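Local coordinates for protein putative alpha-L-fucosidase (Bacteroides thetaiotaomicron VPI-5482, PDB 3GZA) that probably hydrolyses alpha-L-fucosidic linkages as a glycoside hydrolase of family 29, at residues H82-G87 with N94-K99; Q90-P95 with V166-T171. All coordinates share one frame; numbering follows the deposited sequence.

Contact 1: H82-G87 with N94-K99; sequences HETGFG and NPYCLK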
loop_
_atom_site.group_PDB
_atom_site.type_symbol
_atom_site.label_atom_id
_atom_site.label_comp_id
_atom_site.label_asym_id
_atom_site.label_seq_id
_atom_site.Cartn_x
_atom_site.Cartn_y
_atom_site.Cartn_z
ATOM N N HIS A 82 0.716 -0.204 13.736
ATOM C CA HIS A 82 -0.279 -0.556 14.707
ATOM C C HIS A 82 -1.375 -1.335 13.994
ATOM O O HIS A 82 -1.198 -2.534 13.767
ATOM C CB HIS A 82 -0.712 0.631 15.570
ATOM C CG HIS A 82 -1.599 0.247 16.694
ATOM N ND1 HIS A 82 -2.952 0.426 16.651
ATOM C CD2 HIS A 82 -1.330 -0.340 17.885
ATOM C CE1 HIS A 82 -3.494 -0.022 17.770
ATOM N NE2 HIS A 82 -2.530 -0.521 18.536
ATOM N N GLU A 83 -2.499 -0.700 13.621
ATOM C CA GLU A 83 -3.600 -1.376 12.982
ATOM C C GLU A 83 -3.936 -0.909 11.575
ATOM O O GLU A 83 -4.543 -1.654 10.834
ATOM C CB GLU A 83 -4.876 -1.208 13.821
ATOM C CG GLU A 83 -4.832 -1.935 15.183
ATOM C CD GLU A 83 -5.894 -1.451 16.156
ATOM O OE1 GLU A 83 -6.451 -0.329 15.972
ATOM O OE2 GLU A 83 -6.109 -2.145 17.154
ATOM N N THR A 84 -3.552 0.300 11.181
ATOM C CA THR A 84 -3.959 0.794 9.853
ATOM C C THR A 84 -3.119 0.194 8.742
ATOM O O THR A 84 -3.513 0.229 7.591
ATOM C CB THR A 84 -3.872 2.316 9.724
ATOM O OG1 THR A 84 -2.492 2.730 9.723
ATOM C CG2 THR A 84 -4.683 3.040 10.836
ATOM N N GLY A 85 -1.950 -0.300 9.122
ATOM C CA GLY A 85 -0.936 -0.748 8.208
ATOM C C GLY A 85 0.113 0.301 7.909
ATOM O O GLY A 85 1.104 -0.060 7.275
ATOM N N PHE A 86 -0.083 1.563 8.321
ATOM C CA PHE A 86 0.821 2.632 7.996
ATOM C C PHE A 86 2.055 2.513 8.827
ATOM O O PHE A 86 1.961 2.289 10.032
ATOM C CB PHE A 86 0.169 3.940 8.336
ATOM C CG PHE A 86 0.921 5.147 7.816
ATOM C CD1 PHE A 86 0.931 5.432 6.466
ATOM C CD2 PHE A 86 1.576 5.977 8.685
ATOM C CE1 PHE A 86 1.556 6.534 5.962
ATOM C CE2 PHE A 86 2.235 7.090 8.190
ATOM C CZ PHE A 86 2.231 7.363 6.828
ATOM N N GLY A 87 3.204 2.756 8.228
ATOM C CA GLY A 87 4.445 2.689 8.926
ATOM C C GLY A 87 5.174 4.017 9.104
ATOM O O GLY A 87 5.325 4.777 8.169
ATOM N N ASN A 94 7.120 -1.833 2.793
ATOM C CA ASN A 94 5.743 -1.400 3.055
ATOM C C ASN A 94 5.588 -0.018 2.428
ATOM O O ASN A 94 6.135 0.929 2.966
ATOM C CB ASN A 94 5.533 -1.256 4.551
ATOM C CG ASN A 94 4.125 -0.768 4.896
ATOM O OD1 ASN A 94 3.288 -0.612 4.031
ATOM N ND2 ASN A 94 3.906 -0.442 6.167
ATOM N N PRO A 95 4.916 0.102 1.278
ATOM C CA PRO A 95 4.808 1.411 0.597
ATOM C C PRO A 95 3.889 2.376 1.354
ATOM O O PRO A 95 3.918 3.597 1.115
ATOM C CB PRO A 95 4.173 1.062 -0.757
ATOM C CG PRO A 95 3.390 -0.236 -0.463
ATOM C CD PRO A 95 4.185 -0.962 0.588
ATOM N N TYR A 96 3.079 1.826 2.262
ATOM C CA TYR A 96 2.163 2.614 3.083
ATOM C C TYR A 96 2.893 3.092 4.314
ATOM O O TYR A 96 2.779 2.540 5.415
ATOM C CB TYR A 96 0.999 1.732 3.512
ATOM C CG TYR A 96 -0.240 2.415 3.999
ATOM C CD1 TYR A 96 -0.780 3.515 3.340
ATOM C CD2 TYR A 96 -0.958 1.912 5.076
ATOM C CE1 TYR A 96 -1.992 4.084 3.731
ATOM C CE2 TYR A 96 -2.153 2.508 5.470
ATOM C CZ TYR A 96 -2.657 3.574 4.799
ATOM O OH TYR A 96 -3.905 4.085 5.130
ATOM N N CYS A 97 3.767 4.046 4.055
ATOM C CA CYS A 97 4.669 4.586 5.089
ATOM C C CYS A 97 4.920 6.069 4.823
ATOM O O CYS A 97 4.283 6.688 3.965
ATOM C CB CYS A 97 5.953 3.774 5.136
ATOM S SG CYS A 97 7.102 4.019 3.742
ATOM N N LEU A 98 5.890 6.622 5.555
ATOM C CA LEU A 98 6.185 8.044 5.436
ATOM C C LEU A 98 6.620 8.511 4.061
ATOM O O LEU A 98 6.550 9.733 3.756
ATOM C CB LEU A 98 7.114 8.473 6.573
ATOM C CG LEU A 98 6.428 8.441 7.936
ATOM C CD1 LEU A 98 7.556 8.617 9.007
ATOM C CD2 LEU A 98 5.301 9.492 8.113
ATOM N N LYS A 99 7.048 7.593 3.193
ATOM C CA LYS A 99 7.352 7.953 1.804
ATOM C C LYS A 99 6.093 8.466 1.065
ATOM O O LYS A 99 6.232 9.192 0.084
ATOM C CB LYS A 99 7.903 6.749 1.034
ATOM C CG LYS A 99 9.262 6.308 1.482
ATOM C CD LYS A 99 9.801 5.201 0.628
ATOM C CE LYS A 99 11.227 4.840 0.945
ATOM N NZ LYS A 99 12.192 5.925 0.571
HETATM O O HOH W 1 -5.656 2.060 6.313
HETATM O O HOH W 2 0.724 -1.820 5.231
#
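Gly87 and Cys97 meet in a single beta bridge, their CA atoms 4.3 Å apart, where the long loop after strand 75-79 of the TIM-barrel domain folds back on itself. Gly87 N gives its hydrogen to Tyr96 O at 2.9 Å, and a weak bond returns from Leu98 N to Gly87 O. Tyr96 is the centre of an inverse gamma turn, and on its N-terminal side Asn94 OD1 closes an Asx turn by accepting from Tyr96 N. The same amide serves the other segment too: Asn94 ND2 reaches Gly85 O at 3.0 Å, the acceptor oxygen lying close to the plane of the Asn94 amide and the C=O pointing almost straight at the nitrogen. A water donating to both Gly85 O and Asn94 OD1 joins the pair a second time.

The aromatic rings form a T-shaped stack. Phe86 turns an edge toward Tyr96, its ring swung to the side opposite the backbone N (chi1 -170°), and its CD1 sits over the centre of the tyrosine face; the planes stand at 89°. Leu98 CD2 touches the Phe86 ring at its edge, 3.9 Å from CE2, while Cys97 CA lies over one face. Thr84 OG1 accepts from Phe86 N in an ST turn and also bonds Asp29. At the far end of the tyrosine, a water 2.9 Å from Tyr96 OH donates to Thr84 O.

Contact 2: Q90-P95 with V166-T171; sequences QSDVNP and VTELCT
Ser91 and Asp92 receive the carboxylate of Glu168, which reaches out from helix 148-171 of the TIM-barrel domain to a loop whose turn is an ST motif. Beyond CG the glutamate chain is extended (chi2 -179°), which carries its carboxylate to the loop although the nearest CA atoms, those of Ser91 and Glu168, are 7.3 Å apart. The tight part is polar. Ser91 OG donates to the syn lone pair of Glu168 OE1 at 2.7 Å, and Asp92 N meets Glu168 OE2 at 2.8 Å, also on the syn side. Trp89 NE1 adds another bond to OE1. Ser91 OG in turn accepts from the backbone N of both Val93 and Asn94, so one hydroxyl links the carboxylate to the turn. An alanine in place of Glu168 removes the carboxylate and would probably leave Ser91 OG, Asp92 N and Trp89 NE1 without their shared acceptor and the loop less firmly tied to the helix.

The looser side is partly exposed and lies around Asp92 and Val93. Asp92 OD2 stands 4.0 Å from Glu168 OE2, a closeness of like charges probably eased by Arg172, which forms a salt bridge with Asp92. Val93 packs on Leu161 and Met165 earlier on the same helix, but within these two segments it makes just a glancing contact, its CG2 3.8 Å from Glu168 OE1.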
loop_
_atom_site.group_PDB
_atom_site.type_symbol
_atom_site.label_atom_id
_atom_site.label_comp_id
_atom_site.label_asym_id
_atom_site.label_seq_id
_atom_site.Cartn_x
_atom_site.Cartn_y
_atom_site.Cartn_z
ATOM N N GLN A 90 10.956 5.114 6.879
ATOM C CA GLN A 90 11.268 5.042 5.438
ATOM C C GLN A 90 11.437 3.562 5.064
ATOM O O GLN A 90 12.542 3.041 5.038
ATOM C CB GLN A 90 12.541 5.788 5.136
ATOM C CG GLN A 90 12.346 7.289 5.213
ATOM C CD GLN A 90 11.608 7.885 4.004
ATOM O OE1 GLN A 90 12.006 7.679 2.854
ATOM N NE2 GLN A 90 10.539 8.624 4.279
ATOM N N SER A 91 10.333 2.915 4.702
ATOM C CA SER A 91 10.411 1.492 4.370
ATOM C C SER A 91 10.518 1.295 2.866
ATOM O O SER A 91 10.005 2.104 2.099
ATOM C CB SER A 91 9.131 0.759 4.810
ATOM O OG SER A 91 9.189 -0.631 4.530
ATOM N N ASP A 92 11.253 0.256 2.488
ATOM C CA ASP A 92 11.380 -0.157 1.087
ATOM C C ASP A 92 10.527 -1.386 0.748
ATOM O O ASP A 92 10.649 -1.953 -0.348
ATOM C CB ASP A 92 12.835 -0.440 0.808
ATOM C CG ASP A 92 13.705 0.767 1.099
ATOM O OD1 ASP A 92 13.385 1.858 0.560
ATOM O OD2 ASP A 92 14.727 0.624 1.831
ATOM N N VAL A 93 9.697 -1.794 1.705
ATOM C CA VAL A 93 8.848 -2.964 1.539
ATOM C C VAL A 93 7.401 -2.708 1.833
ATOM O O VAL A 93 6.538 -3.333 1.184
ATOM C CB VAL A 93 9.389 -4.214 2.333
ATOM C CG1 VAL A 93 10.825 -4.533 1.890
ATOM C CG2 VAL A 93 9.349 -3.970 3.850
ATOM N N ASN A 94 7.120 -1.833 2.793
ATOM C CA ASN A 94 5.743 -1.400 3.055
ATOM C C ASN A 94 5.588 -0.018 2.428
ATOM O O ASN A 94 6.135 0.929 2.966
ATOM C CB ASN A 94 5.533 -1.256 4.551
ATOM C CG ASN A 94 4.125 -0.768 4.896
ATOM O OD1 ASN A 94 3.288 -0.612 4.031
ATOM N ND2 ASN A 94 3.906 -0.442 6.167
ATOM N N PRO A 95 4.916 0.102 1.278
ATOM C CA PRO A 95 4.808 1.411 0.597
ATOM C C PRO A 95 3.889 2.376 1.354
ATOM O O PRO A 95 3.918 3.597 1.115
ATOM C CB PRO A 95 4.173 1.062 -0.757
ATOM C CG PRO A 95 3.390 -0.236 -0.463
ATOM C CD PRO A 95 4.185 -0.962 0.588
ATOM N N VAL A 166 10.358 -6.261 9.783
ATOM C CA VAL A 166 11.120 -6.530 11.007
ATOM C C VAL A 166 12.592 -6.418 10.713
ATOM O O VAL A 166 13.342 -5.875 11.497
ATOM C CB VAL A 166 10.714 -7.870 11.613
ATOM C CG1 VAL A 166 11.619 -8.303 12.795
ATOM C CG2 VAL A 166 9.249 -7.847 12.090
ATOM N N THR A 167 13.013 -6.906 9.568
ATOM C CA THR A 167 14.443 -6.847 9.221
ATOM C C THR A 167 14.885 -5.384 9.104
ATOM O O THR A 167 15.967 -5.010 9.608
ATOM C CB THR A 167 14.738 -7.617 7.921
ATOM O OG1 THR A 167 14.362 -8.988 8.091
ATOM C CG2 THR A 167 16.255 -7.596 7.573
ATOM N N GLU A 168 14.091 -4.564 8.442
ATOM C CA GLU A 168 14.459 -3.131 8.318
ATOM C C GLU A 168 14.624 -2.523 9.694
ATOM O O GLU A 168 15.596 -1.781 9.966
ATOM C CB GLU A 168 13.394 -2.350 7.528
ATOM C CG GLU A 168 13.337 -2.683 6.065
ATOM C CD GLU A 168 12.303 -1.901 5.290
ATOM O OE1 GLU A 168 11.319 -1.445 5.889
ATOM O OE2 GLU A 168 12.485 -1.792 4.039
ATOM N N LEU A 169 13.625 -2.738 10.541
ATOM C CA LEU A 169 13.608 -2.146 11.882
ATOM C C LEU A 169 14.720 -2.635 12.774
ATOM O O LEU A 169 15.215 -1.881 13.629
ATOM C CB LEU A 169 12.230 -2.291 12.501
ATOM C CG LEU A 169 11.124 -1.500 11.777
ATOM C CD1 LEU A 169 9.694 -2.007 12.078
ATOM C CD2 LEU A 169 11.232 0.062 11.981
ATOM N N CYS A 170 15.174 -3.866 12.533
ATOM C CA CYS A 170 16.274 -4.481 13.333
ATOM C C CYS A 170 17.659 -4.230 12.788
ATOM O O CYS A 170 18.638 -4.620 13.427
ATOM C CB CYS A 170 16.070 -5.993 13.472
ATOM S SG CYS A 170 14.684 -6.476 14.543
ATOM N N THR A 171 17.765 -3.632 11.597
ATOM C CA THR A 171 19.082 -3.406 10.986
ATOM C C THR A 171 19.446 -1.954 10.740
ATOM O O THR A 171 20.630 -1.668 10.575
ATOM C CB THR A 171 19.241 -4.171 9.650
ATOM O OG1 THR A 171 18.192 -3.744 8.735
ATOM C CG2 THR A 171 19.139 -5.706 9.921
#

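Overall arrangement
From the N terminus, the chain leaves barrel strand 75-79 and enters the loop that ends at helix 110-121. Contact 1 closes a short excursion of this loop, bringing 94-99 back onto 82-87. Contact 2 starts within that excursion, at 90-95, and spans some 70 residues before closing on helix 148-171, so the two closures cross rather than nest, with Asn94 and Pro95 common to both. Their centres are about 10 Å apart, and Lys99 NZ of contact 1 probably hydrogen-bonds Gln90 OE1 of contact 2. Together they fold the loop upon itself and moor it to a barrel helix, in a region where both contacts touch the second subunit.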